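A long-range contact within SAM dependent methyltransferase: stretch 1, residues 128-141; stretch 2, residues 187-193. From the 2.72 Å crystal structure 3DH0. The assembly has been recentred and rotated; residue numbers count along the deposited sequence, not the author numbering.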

# COMPACT_ATOMS: atom_id res chain seq x y z
N GLU A 128 -7.18 9.94 -8.72
CA GLU A 128 -8.27 9.17 -8.15
C GLU A 128 -8.03 9.02 -6.65
O GLU A 128 -8.97 9.08 -5.85
CB GLU A 128 -8.34 7.80 -8.84
CG GLU A 128 -9.46 6.87 -8.37
CD GLU A 128 -10.86 7.44 -8.56
OE1 GLU A 128 -11.08 8.27 -9.47
OE2 GLU A 128 -11.77 7.04 -7.80
N LEU A 129 -6.77 8.85 -6.27
CA LEU A 129 -6.40 8.69 -4.87
C LEU A 129 -6.77 9.87 -3.97
O LEU A 129 -7.24 9.68 -2.85
CB LEU A 129 -4.91 8.41 -4.74
CG LEU A 129 -4.46 6.98 -4.40
CD1 LEU A 129 -2.96 6.97 -4.31
CD2 LEU A 129 -5.06 6.52 -3.07
N LYS A 130 -6.54 11.10 -4.45
CA LYS A 130 -6.85 12.30 -3.68
C LYS A 130 -8.35 12.40 -3.41
O LYS A 130 -8.78 12.85 -2.35
CB LYS A 130 -6.44 13.56 -4.44
CG LYS A 130 -5.04 13.62 -4.99
CD LYS A 130 -4.63 15.08 -5.10
CE LYS A 130 -3.56 15.34 -6.16
NZ LYS A 130 -4.11 15.46 -7.52
N ARG A 131 -9.13 11.99 -4.40
CA ARG A 131 -10.58 12.03 -4.28
C ARG A 131 -11.05 11.26 -3.05
O ARG A 131 -11.74 11.82 -2.19
CB ARG A 131 -11.24 11.47 -5.54
CG ARG A 131 -12.75 11.61 -5.53
CD ARG A 131 -13.38 11.03 -6.78
NE ARG A 131 -13.37 9.57 -6.77
CZ ARG A 131 -13.93 8.82 -5.84
NH1 ARG A 131 -14.56 9.39 -4.82
NH2 ARG A 131 -13.88 7.50 -5.92
N VAL A 132 -10.67 9.99 -2.96
CA VAL A 132 -11.09 9.17 -1.83
C VAL A 132 -10.39 9.61 -0.55
O VAL A 132 -10.84 9.32 0.56
CB VAL A 132 -10.81 7.66 -2.08
CG1 VAL A 132 -11.48 7.21 -3.36
CG2 VAL A 132 -9.31 7.40 -2.13
N ALA A 133 -9.29 10.34 -0.72
CA ALA A 133 -8.51 10.83 0.40
C ALA A 133 -9.12 12.07 1.03
O ALA A 133 -9.56 12.97 0.31
CB ALA A 133 -7.10 11.13 -0.06
N LYS A 134 -9.15 12.13 2.36
CA LYS A 134 -9.68 13.29 3.07
C LYS A 134 -8.78 14.50 2.86
O LYS A 134 -7.63 14.37 2.45
CB LYS A 134 -9.81 12.99 4.56
CG LYS A 134 -10.73 11.83 4.86
CD LYS A 134 -11.15 11.74 6.31
CE LYS A 134 -12.15 10.60 6.46
NZ LYS A 134 -12.63 10.37 7.84
N PRO A 135 -9.28 15.71 3.15
CA PRO A 135 -8.45 16.90 2.96
C PRO A 135 -7.09 16.79 3.64
O PRO A 135 -6.11 17.39 3.19
CB PRO A 135 -9.32 18.02 3.52
CG PRO A 135 -10.69 17.56 3.16
CD PRO A 135 -10.65 16.10 3.56
N PHE A 136 -7.03 16.04 4.74
CA PHE A 136 -5.80 15.83 5.50
C PHE A 136 -4.96 14.75 4.80
O PHE A 136 -4.07 15.06 4.00
CB PHE A 136 -6.12 15.39 6.93
CG PHE A 136 -6.80 16.47 7.77
CD1 PHE A 136 -8.09 16.91 7.47
CD2 PHE A 136 -6.12 17.04 8.86
CE1 PHE A 136 -8.71 17.93 8.24
CE2 PHE A 136 -6.72 18.04 9.63
CZ PHE A 136 -8.03 18.49 9.32
N ALA A 137 -5.25 13.50 5.14
CA ALA A 137 -4.62 12.29 4.59
C ALA A 137 -3.12 12.18 4.40
O ALA A 137 -2.48 13.07 3.83
CB ALA A 137 -5.30 11.92 3.26
N TYR A 138 -2.58 11.06 4.87
CA TYR A 138 -1.15 10.74 4.76
C TYR A 138 -0.97 9.62 3.73
O TYR A 138 -1.78 8.71 3.65
CB TYR A 138 -0.56 10.23 6.08
CG TYR A 138 -0.87 11.03 7.33
CD1 TYR A 138 -2.14 10.99 7.90
CD2 TYR A 138 0.13 11.75 7.99
CE1 TYR A 138 -2.41 11.64 9.11
CE2 TYR A 138 -0.12 12.40 9.20
CZ TYR A 138 -1.39 12.34 9.76
OH TYR A 138 -1.65 12.92 10.99
N LEU A 139 0.10 9.70 2.94
CA LEU A 139 0.38 8.68 1.94
C LEU A 139 1.70 7.94 2.26
O LEU A 139 2.76 8.56 2.31
CB LEU A 139 0.45 9.33 0.56
CG LEU A 139 1.00 8.52 -0.61
CD1 LEU A 139 0.35 7.16 -0.69
CD2 LEU A 139 0.76 9.29 -1.87
N ALA A 140 1.62 6.63 2.47
CA ALA A 140 2.82 5.85 2.77
C ALA A 140 3.15 4.88 1.65
O ALA A 140 2.52 3.84 1.51
CB ALA A 140 2.61 5.08 4.06
N ILE A 141 4.17 5.21 0.87
CA ILE A 141 4.57 4.36 -0.25
C ILE A 141 5.88 3.63 0.03
O ILE A 141 6.91 4.25 0.27
CB ILE A 141 4.71 5.22 -1.54
CG1 ILE A 141 3.39 5.93 -1.81
CG2 ILE A 141 5.12 4.35 -2.70
CD1 ILE A 141 3.40 6.80 -3.02
N GLY A 187 11.16 4.10 1.65
CA GLY A 187 9.81 4.49 1.98
C GLY A 187 9.69 5.97 1.75
O GLY A 187 10.68 6.69 1.78
N VAL A 188 8.48 6.43 1.48
CA VAL A 188 8.26 7.85 1.26
C VAL A 188 7.05 8.30 2.05
O VAL A 188 6.02 7.64 2.09
CB VAL A 188 8.11 8.18 -0.24
CG1 VAL A 188 7.51 7.01 -0.97
CG2 VAL A 188 7.27 9.42 -0.42
N TYR A 189 7.21 9.44 2.71
CA TYR A 189 6.20 10.05 3.55
C TYR A 189 5.62 11.20 2.76
O TYR A 189 6.34 12.12 2.39
CB TYR A 189 6.89 10.56 4.81
CG TYR A 189 6.02 10.93 5.98
CD1 TYR A 189 5.48 12.22 6.10
CD2 TYR A 189 5.83 10.04 7.03
CE1 TYR A 189 4.79 12.60 7.26
CE2 TYR A 189 5.15 10.41 8.18
CZ TYR A 189 4.64 11.68 8.30
OH TYR A 189 3.99 12.01 9.48
N ALA A 190 4.32 11.16 2.50
CA ALA A 190 3.70 12.23 1.75
C ALA A 190 2.33 12.56 2.31
O ALA A 190 1.63 11.69 2.83
CB ALA A 190 3.58 11.84 0.29
N MET A 191 1.96 13.83 2.21
CA MET A 191 0.67 14.28 2.69
C MET A 191 -0.14 14.85 1.53
O MET A 191 0.37 15.60 0.70
CB MET A 191 0.86 15.34 3.80
CG MET A 191 -0.43 15.81 4.44
SD MET A 191 -0.18 16.91 5.87
CE MET A 191 -0.63 15.79 7.21
N ILE A 192 -1.41 14.47 1.48
CA ILE A 192 -2.28 14.94 0.42
C ILE A 192 -2.84 16.33 0.69
O ILE A 192 -3.36 16.61 1.78
CB ILE A 192 -3.40 13.94 0.17
CG1 ILE A 192 -2.85 12.86 -0.76
CG2 ILE A 192 -4.65 14.64 -0.37
CD1 ILE A 192 -3.87 11.86 -1.23
N VAL A 193 -2.70 17.19 -0.32
CA VAL A 193 -3.13 18.58 -0.26
C VAL A 193 -4.58 18.76 -0.71
O VAL A 193 -5.43 19.00 0.17
CB VAL A 193 -2.22 19.48 -1.14
CG1 VAL A 193 -2.53 20.96 -0.89
CG2 VAL A 193 -0.74 19.17 -0.87

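Two neighbouring antiparallel strands, 137-141 and 187-191, are laced together by backbone hydrogen bonds, and just past the end of the second strand a single isoleucine, I192, extends the contact to the helix that precedes the first.

The ladder is regular. L139 pairs with A190 through both of its backbone groups, L139 N giving to A190 O at 2.5 Å and A190 N giving back to L139 O at 3.0 Å. Two residues along, I141 and V188 repeat the pattern: V188 N reaches I141 O at 2.9 Å and I141 N reaches V188 O at a looser 3.3 Å. At the other end I192 N donates to A137 O at 2.9 Å, so the hydrogen bonding outlasts the second strand by one residue. Here it is not returned. The chain has just turned the corner at P135 and F136, and F136 O and I192 O, both acceptors, lie 2.8 Å apart without a bond between them.

Alternation sorts the side chains onto two faces. L139, I141, V188 and A190 share one, and all four are buried and apolar. Small meets large at the first pair, where the CB atoms of L139 and A190 are 4.0 Å apart; in the next, two beta-branched residues pack closely, I141 CB against V188 CG1 at 3.4 Å. The opposite face carries Y138, A140, Y189 and M191. A140 is buried, while the other three are partly exposed, a setting that suits tyrosine, whose ring can pack while its polar hydroxyl need not be buried in an apolar core. The flexible, unbranched M191 lays its methyl over one face of the Y138 ring, with M191 CE 4.0 Å from Y138 CE2. Y189 OH lies 4.1 Å from Y138 CE2.

I192 has the largest area covered by the opposite stretch. Its CB points toward stretch 1, and with chi1 m and chi2 t the side chain extends until I192 CD1 lies 3.5 Å from A133 CB and 3.9 Å from K130 CA. A133, the first residue to leave helical geometry, presents only a methyl at this close approach. K130 contributes the aliphatic part of its side chain, K130 CG lying 4.3 Å from I192 CD1, while its end leads away. Closer to the backbone, I192 CB packs 4.2 Å from A137 CB.

The rule is economical: paired backbones set the register, apolar residues fill the buried face, and one branched side chain ties the strand pair to the helix end.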